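Local coordinates for protein FkbI (Streptomyces hygroscopicus, PDB 1R2J), which binds FAD and probably acts as an acyl-ACP dehydrogenase of the acyl-CoA dehydrogenase family in making the methoxymalonyl extender unit of the polyketide FK520, at residues D14-W19 and V333-R338; C40-A45 and L222-K227; F60-G65 and I236-R241; L98-S103 and A149-V154. All coordinates share one frame; numbering follows the deposited sequence.

Interaction 1 of 4, residues D14-W19 and V333-R338; sequences DRAAEW and VERAYR
Just after the N-cap residue Arg15, Ala16 opens helix 16-22 and lays its methyl group over the guanidinium of Arg335, which reaches across from helix 332-345. The Ala16 CB sits over one face of that flat group, displaced toward the rim, 3.6 Å from Arg335 NH2 and 3.8 Å from Arg335 CZ. The approach is plain van der Waals contact of a methyl with a flat cation and takes no N-H of the group across this contact; Arg335 NE donates instead to the carbonyl O of Gly330, just ahead of helix 332-345. Arg335 gets there with CG anti to its carbonyl carbon (chi1 -66°) and a bend at chi3, which turns the end of the chain under the methyl.

Ala17 comes next and adds a looser contact, its backbone N lying 4.3 Å from Arg335 NE in an oblique position. Trp19 then ties the turn back to the cap residue: its N donates the first helical hydrogen bond to Arg15 O at 3.0 Å. The same carbonyl O lies over one face of the Trp19 indole, near its rim, so the cap residue and the aromatic ring lie against each other at the helix start.

One turn beyond Arg335, Arg338 pairs with Glu334 inside its own helix and forms a salt bridge to Asp20, a second tie between the two helices. Small residues and long arginines thus join an N-terminal helix to the C-terminal helical bundle, a helix-to-helix junction within the acyl-CoA dehydrogenase fold.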
# COMPACT_ATOMS: atom_id res chain seq x y z
N ASP A 14 11.79 -17.19 3.49
CA ASP A 14 11.08 -18.15 4.32
C ASP A 14 10.88 -17.70 5.76
O ASP A 14 11.47 -18.26 6.69
CB ASP A 14 11.85 -19.48 4.30
CG ASP A 14 11.17 -20.55 5.12
OD1 ASP A 14 10.08 -21.00 4.71
OD2 ASP A 14 11.73 -20.93 6.17
N ARG A 15 10.06 -16.68 5.95
CA ARG A 15 9.76 -16.16 7.28
C ARG A 15 8.40 -15.46 7.25
O ARG A 15 7.87 -15.06 8.28
CB ARG A 15 10.85 -15.18 7.75
CG ARG A 15 12.09 -15.85 8.34
CD ARG A 15 13.13 -14.82 8.80
NE ARG A 15 13.93 -14.32 7.69
CZ ARG A 15 14.94 -14.98 7.14
NH1 ARG A 15 15.61 -14.44 6.13
NH2 ARG A 15 15.31 -16.16 7.61
N ALA A 16 7.85 -15.33 6.04
CA ALA A 16 6.56 -14.67 5.86
C ALA A 16 5.45 -15.34 6.67
O ALA A 16 4.66 -14.67 7.34
CB ALA A 16 6.19 -14.65 4.38
N ALA A 17 5.41 -16.67 6.63
CA ALA A 17 4.40 -17.42 7.37
C ALA A 17 4.39 -17.07 8.87
O ALA A 17 3.34 -16.75 9.44
CB ALA A 17 4.62 -18.92 7.19
N GLU A 18 5.56 -17.12 9.49
CA GLU A 18 5.68 -16.80 10.92
C GLU A 18 5.37 -15.34 11.22
O GLU A 18 4.75 -15.02 12.24
CB GLU A 18 7.08 -17.14 11.42
CG GLU A 18 7.21 -17.22 12.93
CD GLU A 18 7.27 -15.85 13.59
OE1 GLU A 18 8.10 -15.02 13.18
OE2 GLU A 18 6.49 -15.62 14.54
N TRP A 19 5.82 -14.44 10.35
CA TRP A 19 5.54 -13.02 10.56
C TRP A 19 4.04 -12.80 10.52
O TRP A 19 3.49 -12.03 11.30
CB TRP A 19 6.21 -12.16 9.48
CG TRP A 19 7.71 -12.13 9.57
CD1 TRP A 19 8.48 -12.49 10.65
CD2 TRP A 19 8.62 -11.67 8.57
NE1 TRP A 19 9.81 -12.28 10.37
CE2 TRP A 19 9.92 -11.77 9.10
CE3 TRP A 19 8.46 -11.17 7.27
CZ2 TRP A 19 11.06 -11.40 8.38
CZ3 TRP A 19 9.59 -10.79 6.55
CH2 TRP A 19 10.88 -10.91 7.11
N VAL A 333 -0.46 -19.11 -0.60
CA VAL A 333 -1.80 -19.09 -1.17
C VAL A 333 -2.83 -18.75 -0.10
O VAL A 333 -3.79 -18.04 -0.36
CB VAL A 333 -2.13 -20.44 -1.85
CG1 VAL A 333 -3.58 -20.46 -2.29
CG2 VAL A 333 -1.24 -20.61 -3.08
N GLU A 334 -2.59 -19.24 1.11
CA GLU A 334 -3.46 -18.97 2.25
C GLU A 334 -3.54 -17.46 2.50
O GLU A 334 -4.62 -16.89 2.65
CB GLU A 334 -2.90 -19.65 3.51
CG GLU A 334 -3.20 -18.89 4.81
CD GLU A 334 -4.66 -18.97 5.15
OE1 GLU A 334 -5.17 -18.11 5.88
OE2 GLU A 334 -5.28 -19.93 4.66
N ARG A 335 -2.37 -16.84 2.57
CA ARG A 335 -2.25 -15.40 2.80
C ARG A 335 -2.74 -14.57 1.61
O ARG A 335 -3.35 -13.52 1.79
CB ARG A 335 -0.79 -15.05 3.11
CG ARG A 335 -0.29 -15.62 4.42
CD ARG A 335 1.13 -15.16 4.74
NE ARG A 335 2.16 -15.87 3.98
CZ ARG A 335 2.76 -15.40 2.88
NH1 ARG A 335 2.43 -14.21 2.40
NH2 ARG A 335 3.70 -16.12 2.29
N ALA A 336 -2.47 -15.05 0.39
CA ALA A 336 -2.90 -14.33 -0.81
C ALA A 336 -4.42 -14.20 -0.80
O ALA A 336 -4.97 -13.15 -1.13
CB ALA A 336 -2.46 -15.09 -2.06
N TYR A 337 -5.10 -15.28 -0.41
CA TYR A 337 -6.55 -15.31 -0.37
C TYR A 337 -7.10 -14.19 0.54
O TYR A 337 -7.97 -13.41 0.12
CB TYR A 337 -7.02 -16.69 0.10
CG TYR A 337 -8.51 -16.90 0.05
CD1 TYR A 337 -9.21 -16.80 -1.16
CD2 TYR A 337 -9.22 -17.23 1.20
CE1 TYR A 337 -10.60 -17.02 -1.21
CE2 TYR A 337 -10.60 -17.45 1.15
CZ TYR A 337 -11.28 -17.34 -0.05
OH TYR A 337 -12.64 -17.54 -0.09
N ARG A 338 -6.57 -14.11 1.76
CA ARG A 338 -7.00 -13.08 2.71
C ARG A 338 -6.50 -11.69 2.35
O ARG A 338 -7.23 -10.70 2.50
CB ARG A 338 -6.52 -13.41 4.14
CG ARG A 338 -7.31 -14.52 4.84
CD ARG A 338 -6.81 -14.76 6.28
NE ARG A 338 -5.46 -15.33 6.31
CZ ARG A 338 -4.35 -14.64 6.58
NH1 ARG A 338 -4.40 -13.34 6.86
NH2 ARG A 338 -3.17 -15.26 6.54

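Interaction 2 of 4, residues C40-A45 and L222-K227; sequences CAEVAA and LAYGRK
The Tyr224 ring receives the Glu42 carboxylate at its edge, with Glu42 OE1 near the ring plane and 3.6 Å from Tyr224 CE2. The two flat groups are turned 47° against each other, and the side chains arrive from opposite directions. Glu42 reaches across as a chain extended beyond CG, with CG anti to the carbonyl carbon (chi1 -75°), from a type I beta turn that runs from Cys40 to Val43.

The same oxygen is also met by an ammonium group. Lys227 NZ donates to Glu42 OE1 at 2.9 Å, on the syn side and 16° out of the carboxylate plane, and the pair is a salt bridge. Lys227 comes from the next turn of helix 219-248, its chain bent at chi3, and its NZ also bonds to Ser54 OG. The other carboxylate oxygen, Glu42 OE2, accepts a hydrogen bond from Asn57 ND2.

A water links the backbone to the ring hydroxyl: it accepts from Glu42 N at 2.9 Å and lies 3.0 Å from Tyr224 OH, which also has a weak bond with Asn57.

Both carboxylate oxygens are therefore engaged, which should restrict rotation of the group. With an ammonium group close by, Glu42 is probably ionised, and its negative charge would favour the slightly positive C-H edge of the tyrosine; the 40-45 loop is joined to the helix by the salt bridge and the water link.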
# COMPACT_ATOMS: atom_id res chain seq x y z
N CYS A 40 10.98 3.19 -0.68
CA CYS A 40 10.97 4.61 -1.04
C CYS A 40 11.65 4.82 -2.38
O CYS A 40 11.96 5.95 -2.75
CB CYS A 40 11.80 5.38 -0.02
SG CYS A 40 10.95 6.60 0.92
N ALA A 41 11.90 3.72 -3.10
CA ALA A 41 12.63 3.75 -4.36
C ALA A 41 12.44 4.91 -5.33
O ALA A 41 13.39 5.30 -6.00
CB ALA A 41 12.41 2.43 -5.10
N GLU A 42 11.24 5.48 -5.42
CA GLU A 42 11.00 6.58 -6.35
C GLU A 42 11.51 7.95 -5.89
O GLU A 42 11.49 8.91 -6.66
CB GLU A 42 9.52 6.66 -6.71
CG GLU A 42 9.09 5.56 -7.67
CD GLU A 42 7.59 5.52 -7.91
OE1 GLU A 42 6.99 6.59 -8.14
OE2 GLU A 42 7.01 4.42 -7.87
N VAL A 43 11.96 8.04 -4.65
CA VAL A 43 12.47 9.31 -4.14
C VAL A 43 13.74 9.70 -4.91
O VAL A 43 14.62 8.87 -5.13
CB VAL A 43 12.77 9.23 -2.63
CG1 VAL A 43 13.54 10.47 -2.16
CG2 VAL A 43 11.46 9.12 -1.86
N ALA A 44 13.79 10.96 -5.34
CA ALA A 44 14.91 11.49 -6.10
C ALA A 44 16.24 11.33 -5.37
O ALA A 44 16.28 11.30 -4.14
CB ALA A 44 14.66 12.97 -6.41
N ALA A 45 17.32 11.22 -6.13
CA ALA A 45 18.65 11.05 -5.56
C ALA A 45 19.07 12.25 -4.73
O ALA A 45 19.83 12.12 -3.76
CB ALA A 45 19.66 10.80 -6.68
N LEU A 222 -3.41 9.52 -2.97
CA LEU A 222 -4.00 8.25 -3.38
C LEU A 222 -3.47 7.79 -4.73
O LEU A 222 -3.51 6.60 -5.02
CB LEU A 222 -5.52 8.35 -3.43
CG LEU A 222 -6.27 8.21 -2.10
CD1 LEU A 222 -7.77 8.33 -2.34
CD2 LEU A 222 -5.94 6.87 -1.47
N ALA A 223 -3.00 8.73 -5.55
CA ALA A 223 -2.45 8.37 -6.85
C ALA A 223 -1.35 7.35 -6.58
O ALA A 223 -1.27 6.32 -7.23
CB ALA A 223 -1.87 9.61 -7.54
N TYR A 224 -0.50 7.66 -5.60
CA TYR A 224 0.54 6.72 -5.22
C TYR A 224 -0.26 5.89 -4.23
O TYR A 224 -1.14 6.41 -3.56
CB TYR A 224 1.70 7.42 -4.51
CG TYR A 224 2.93 6.55 -4.38
CD1 TYR A 224 2.97 5.49 -3.47
CD2 TYR A 224 4.04 6.75 -5.21
CE1 TYR A 224 4.09 4.66 -3.39
CE2 TYR A 224 5.17 5.92 -5.12
CZ TYR A 224 5.17 4.88 -4.21
OH TYR A 224 6.26 4.03 -4.14
N GLY A 225 0.02 4.61 -4.12
CA GLY A 225 -0.79 3.82 -3.21
C GLY A 225 -1.68 3.02 -4.13
O GLY A 225 -1.67 1.79 -4.09
N ARG A 226 -2.44 3.70 -4.98
CA ARG A 226 -3.27 2.99 -5.94
C ARG A 226 -2.29 2.33 -6.91
O ARG A 226 -2.49 1.18 -7.30
CB ARG A 226 -4.19 3.96 -6.69
CG ARG A 226 -5.48 4.21 -5.95
CD ARG A 226 -6.38 5.24 -6.60
NE ARG A 226 -7.49 5.52 -5.70
CZ ARG A 226 -8.24 6.62 -5.74
NH1 ARG A 226 -7.99 7.56 -6.64
NH2 ARG A 226 -9.23 6.77 -4.86
N LYS A 227 -1.23 3.05 -7.27
CA LYS A 227 -0.22 2.52 -8.18
C LYS A 227 0.56 1.40 -7.49
O LYS A 227 0.85 0.36 -8.09
CB LYS A 227 0.75 3.63 -8.61
CG LYS A 227 1.92 3.14 -9.47
CD LYS A 227 2.79 4.30 -9.96
CE LYS A 227 3.65 4.87 -8.84
NZ LYS A 227 4.45 6.04 -9.31
O HOH W 1 8.89 5.40 -3.78

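Interaction 3 of 4, residues F60-G65 and I236-R241; sequences FTAHVG and ILRACR
Two helices of the acyl-CoA dehydrogenase fold cross here: helix 54-67 of the N-terminal part packs on the long helix 219-248 of the C-terminal part. Over the short segments the axes come within 8.3 Å, with a signed crossing angle of -47°.

Arg238 carries the largest share of the contact. Its chain runs extended from CG to NE, with CG anti to the carbonyl carbon (chi1 -76°), and so lays the guanidinium alongside the neighbouring helix. The methyl of Ala62 stands over the centre of one guanidinium face, with CB 4.0 Å from Arg238 CZ. His63 touches the same group with its backbone N and its CB: Arg238 NH1 is 3.8 Å from His63 N and 3.9 Å from His63 CB, while the imidazole is directed elsewhere and meets Asp5 and Thr9 of helix 5-12. Were Arg238 shortened to an alanine, the Ala62 methyl would probably lose the flat group it covers, leaving a gap there and His63 N and CB without the group beside them.

At the other end the helices come closest. The CA atoms of Gly65 and Ile236 are 5.8 Å apart, and Gly65 C lies 4.3 Å from Ile236 N. This is a backbone-to-backbone approach at Gly65, which has no side chain; a CB there would point toward helix 219-248 and be crowded by Ala62 O of its own helix. Ile236 points its own side chain away and uses it on Ser69 of helix 69-88, while Arg238 also touches Glu275 of helix 262-287. The result is a helix-helix crossing with Ala62 and Gly65 on one side and the long Arg238 and the Ile236 backbone on the other, at the meeting of the N- and C-terminal helical domains of an acyl-CoA dehydrogenase.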
# COMPACT_ATOMS: atom_id res chain seq x y z
N PHE A 60 9.52 -4.02 -8.68
CA PHE A 60 10.18 -4.33 -7.41
C PHE A 60 9.10 -4.53 -6.34
O PHE A 60 9.21 -5.43 -5.50
CB PHE A 60 11.13 -3.19 -7.00
CG PHE A 60 11.67 -3.32 -5.60
CD1 PHE A 60 12.25 -4.52 -5.17
CD2 PHE A 60 11.58 -2.26 -4.71
CE1 PHE A 60 12.73 -4.65 -3.87
CE2 PHE A 60 12.06 -2.38 -3.40
CZ PHE A 60 12.64 -3.57 -2.98
N THR A 61 8.08 -3.68 -6.39
CA THR A 61 6.97 -3.73 -5.44
C THR A 61 6.19 -5.02 -5.67
O THR A 61 5.74 -5.67 -4.72
CB THR A 61 6.03 -2.50 -5.63
OG1 THR A 61 6.76 -1.31 -5.33
CG2 THR A 61 4.82 -2.59 -4.71
N ALA A 62 6.04 -5.40 -6.93
CA ALA A 62 5.34 -6.63 -7.29
C ALA A 62 6.08 -7.81 -6.70
O ALA A 62 5.48 -8.71 -6.12
CB ALA A 62 5.25 -6.76 -8.82
N HIS A 63 7.41 -7.82 -6.85
CA HIS A 63 8.21 -8.92 -6.32
C HIS A 63 8.10 -9.03 -4.80
O HIS A 63 7.98 -10.13 -4.26
CB HIS A 63 9.68 -8.76 -6.73
CG HIS A 63 10.54 -9.90 -6.30
ND1 HIS A 63 11.35 -9.84 -5.19
CD2 HIS A 63 10.69 -11.15 -6.81
CE1 HIS A 63 11.96 -11.00 -5.03
NE2 HIS A 63 11.58 -11.81 -6.00
N VAL A 64 8.14 -7.90 -4.11
CA VAL A 64 8.00 -7.93 -2.66
C VAL A 64 6.60 -8.44 -2.32
O VAL A 64 6.42 -9.22 -1.38
CB VAL A 64 8.21 -6.53 -2.04
CG1 VAL A 64 8.00 -6.60 -0.52
CG2 VAL A 64 9.61 -6.03 -2.36
N GLY A 65 5.61 -8.00 -3.09
CA GLY A 65 4.25 -8.45 -2.85
C GLY A 65 4.13 -9.97 -2.95
O GLY A 65 3.39 -10.60 -2.20
N ILE A 236 1.00 -10.62 -5.86
CA ILE A 236 0.15 -11.66 -5.31
C ILE A 236 -0.18 -12.69 -6.40
O ILE A 236 -0.14 -13.90 -6.17
CB ILE A 236 -1.14 -11.07 -4.73
CG1 ILE A 236 -0.79 -10.12 -3.57
CG2 ILE A 236 -2.06 -12.19 -4.26
CD1 ILE A 236 -1.98 -9.42 -2.92
N LEU A 237 -0.50 -12.20 -7.60
CA LEU A 237 -0.81 -13.09 -8.71
C LEU A 237 0.41 -13.93 -9.07
O LEU A 237 0.29 -15.10 -9.40
CB LEU A 237 -1.30 -12.30 -9.92
CG LEU A 237 -2.75 -11.81 -9.79
CD1 LEU A 237 -3.02 -10.65 -10.73
CD2 LEU A 237 -3.70 -12.98 -10.07
N ARG A 238 1.60 -13.32 -8.99
CA ARG A 238 2.84 -14.06 -9.28
C ARG A 238 2.99 -15.22 -8.29
O ARG A 238 3.28 -16.35 -8.69
CB ARG A 238 4.08 -13.16 -9.14
CG ARG A 238 4.34 -12.19 -10.28
CD ARG A 238 5.66 -11.45 -10.07
NE ARG A 238 5.91 -10.42 -11.08
CZ ARG A 238 6.94 -9.59 -11.08
NH1 ARG A 238 7.86 -9.65 -10.12
NH2 ARG A 238 7.07 -8.69 -12.05
N ALA A 239 2.81 -14.93 -7.01
CA ALA A 239 2.94 -15.96 -5.98
C ALA A 239 1.90 -17.06 -6.16
O ALA A 239 2.20 -18.25 -5.99
CB ALA A 239 2.80 -15.35 -4.59
N CYS A 240 0.67 -16.67 -6.50
CA CYS A 240 -0.39 -17.65 -6.69
C CYS A 240 -0.15 -18.50 -7.93
O CYS A 240 -0.33 -19.72 -7.90
CB CYS A 240 -1.75 -16.96 -6.79
SG CYS A 240 -2.28 -16.23 -5.23
N ARG A 241 0.26 -17.87 -9.03
CA ARG A 241 0.52 -18.61 -10.26
C ARG A 241 1.68 -19.59 -10.07
O ARG A 241 1.59 -20.75 -10.47
CB ARG A 241 0.83 -17.65 -11.41
CG ARG A 241 1.04 -18.33 -12.77
CD ARG A 241 2.52 -18.56 -13.08
NE ARG A 241 3.23 -17.29 -13.19
CZ ARG A 241 4.53 -17.16 -13.39
NH1 ARG A 241 5.31 -18.23 -13.50
NH2 ARG A 241 5.06 -15.94 -13.48

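Interaction 4 of 4, residues L98-S103 and A149-V154; sequences LKELTS and ADHLVV
A histidine-carboxylate hydrogen bond joins the end of helix 91-100 to the first residue of strand 151-156, where the N-terminal helices of the fold meet its beta domain. His151 NE2 donates to Glu100 OE2 at 2.8 Å, with an N-H...O angle of 152°. The acceptor lies in the imidazole plane, at the ring edge, but the histidine meets the carboxylate from above its plane, 43° out. The two side chains cross at about a right angle. Glu100 spans the distance as an extended chain beyond CG, with CG anti to the carbonyl carbon (chi1 -62°).

Leu101 completes the contact from just past the helix end. Its CD2 methyl also approaches the imidazole edge, 4.4 Å from His151 CD2, so the ring has a carboxylate oxygen and a methyl near its plane. Leu101 in turn packs on Cys40 and on Ala82 of helix 69-88, and His151 on Ala107 and Val167 of the strands flanking its own. Past the helix, Ser103 OG donates to Lys99 O at 2.6 Å.

A leucine in place of His151 would probably leave the Glu100 carboxylate without its N-H donor and free to turn. This polar bond beside an aliphatic contact belongs to the interface between the N-terminal helical domain and the middle beta domain characteristic of acyl-CoA dehydrogenases.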
# COMPACT_ATOMS: atom_id res chain seq x y z
N LEU A 98 12.09 13.93 3.16
CA LEU A 98 12.50 12.90 2.21
C LEU A 98 13.83 12.24 2.58
O LEU A 98 13.99 11.03 2.39
CB LEU A 98 12.57 13.49 0.80
CG LEU A 98 11.21 13.84 0.17
CD1 LEU A 98 11.43 14.53 -1.17
CD2 LEU A 98 10.38 12.59 -0.03
N LYS A 99 14.77 13.01 3.12
CA LYS A 99 16.07 12.45 3.49
C LYS A 99 15.93 11.49 4.67
O LYS A 99 16.66 10.50 4.77
CB LYS A 99 17.05 13.57 3.84
CG LYS A 99 16.88 14.11 5.26
CD LYS A 99 17.94 13.56 6.22
CE LYS A 99 19.36 13.96 5.82
NZ LYS A 99 20.41 13.44 6.74
N GLU A 100 15.00 11.78 5.57
CA GLU A 100 14.78 10.91 6.71
C GLU A 100 14.11 9.60 6.30
O GLU A 100 14.37 8.56 6.90
CB GLU A 100 13.93 11.62 7.77
CG GLU A 100 14.59 12.87 8.34
CD GLU A 100 13.96 13.31 9.65
OE1 GLU A 100 14.18 14.48 10.05
OE2 GLU A 100 13.25 12.50 10.27
N LEU A 101 13.27 9.66 5.27
CA LEU A 101 12.57 8.47 4.80
C LEU A 101 13.47 7.57 3.96
O LEU A 101 13.03 6.54 3.43
CB LEU A 101 11.34 8.86 3.96
CG LEU A 101 10.24 9.67 4.68
CD1 LEU A 101 9.11 9.93 3.71
CD2 LEU A 101 9.73 8.90 5.88
N THR A 102 14.73 7.96 3.84
CA THR A 102 15.69 7.18 3.07
C THR A 102 17.05 7.16 3.84
O THR A 102 18.10 7.05 3.24
CB THR A 102 15.89 7.80 1.67
OG1 THR A 102 16.63 9.02 1.79
CG2 THR A 102 14.58 8.07 1.01
N SER A 103 16.94 7.29 5.16
CA SER A 103 18.03 7.21 6.08
C SER A 103 17.51 6.31 7.23
O SER A 103 18.11 6.30 8.33
CB SER A 103 18.38 8.56 6.74
OG SER A 103 18.78 9.49 5.80
N ALA A 149 5.87 3.52 12.44
CA ALA A 149 6.24 4.86 12.02
C ALA A 149 6.84 5.83 13.04
O ALA A 149 6.50 5.82 14.22
CB ALA A 149 5.05 5.53 11.34
N ASP A 150 7.76 6.66 12.53
CA ASP A 150 8.38 7.71 13.32
C ASP A 150 7.56 8.95 12.98
O ASP A 150 7.33 9.81 13.81
CB ASP A 150 9.83 7.97 12.89
CG ASP A 150 10.75 6.80 13.14
OD1 ASP A 150 11.03 6.05 12.18
OD2 ASP A 150 11.20 6.63 14.30
N HIS A 151 7.12 9.01 11.72
CA HIS A 151 6.34 10.13 11.22
C HIS A 151 4.93 9.72 10.83
O HIS A 151 4.72 8.68 10.20
CB HIS A 151 7.02 10.75 10.00
CG HIS A 151 8.39 11.28 10.27
ND1 HIS A 151 8.64 12.26 11.21
CD2 HIS A 151 9.59 10.98 9.72
CE1 HIS A 151 9.93 12.53 11.23
NE2 HIS A 151 10.53 11.76 10.34
N LEU A 152 3.96 10.55 11.20
CA LEU A 152 2.57 10.28 10.85
C LEU A 152 2.08 11.41 9.96
O LEU A 152 1.98 12.55 10.39
CB LEU A 152 1.70 10.18 12.11
CG LEU A 152 1.82 8.91 12.97
CD1 LEU A 152 1.53 7.68 12.12
CD2 LEU A 152 3.20 8.81 13.57
N VAL A 153 1.82 11.08 8.70
CA VAL A 153 1.34 12.07 7.74
C VAL A 153 -0.17 12.09 7.86
O VAL A 153 -0.87 11.20 7.36
CB VAL A 153 1.76 11.68 6.31
CG1 VAL A 153 1.36 12.77 5.33
CG2 VAL A 153 3.26 11.46 6.28
N VAL A 154 -0.67 13.11 8.54
CA VAL A 154 -2.10 13.25 8.82
C VAL A 154 -2.86 14.28 7.98
O VAL A 154 -2.43 15.42 7.83
CB VAL A 154 -2.31 13.58 10.32
CG1 VAL A 154 -3.79 13.69 10.65
CG2 VAL A 154 -1.67 12.50 11.16

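Overall arrangement
From the N terminus, helix 16-22 opens the widest loop, which interaction 1 closes only at helix 332-345; the other three contacts lie inside it. The 40-45 loop and then helix 54-67 both reach forward to helix 219-248, in interactions 2 and 3, whose segments alternate along the chain and so cross. Interaction 4, between 98-103 and 149-154, is nested within both. Interactions 1 and 3 touch where Ala336 packs on Cys240 and Ile236, and interactions 2 and 4 where Cys40 SG meets Thr102 and Val43 meets Leu98. Interactions 1 to 3 thus tie N-terminal segments to the C-terminal helices, while interaction 4 ties them to the middle beta domain.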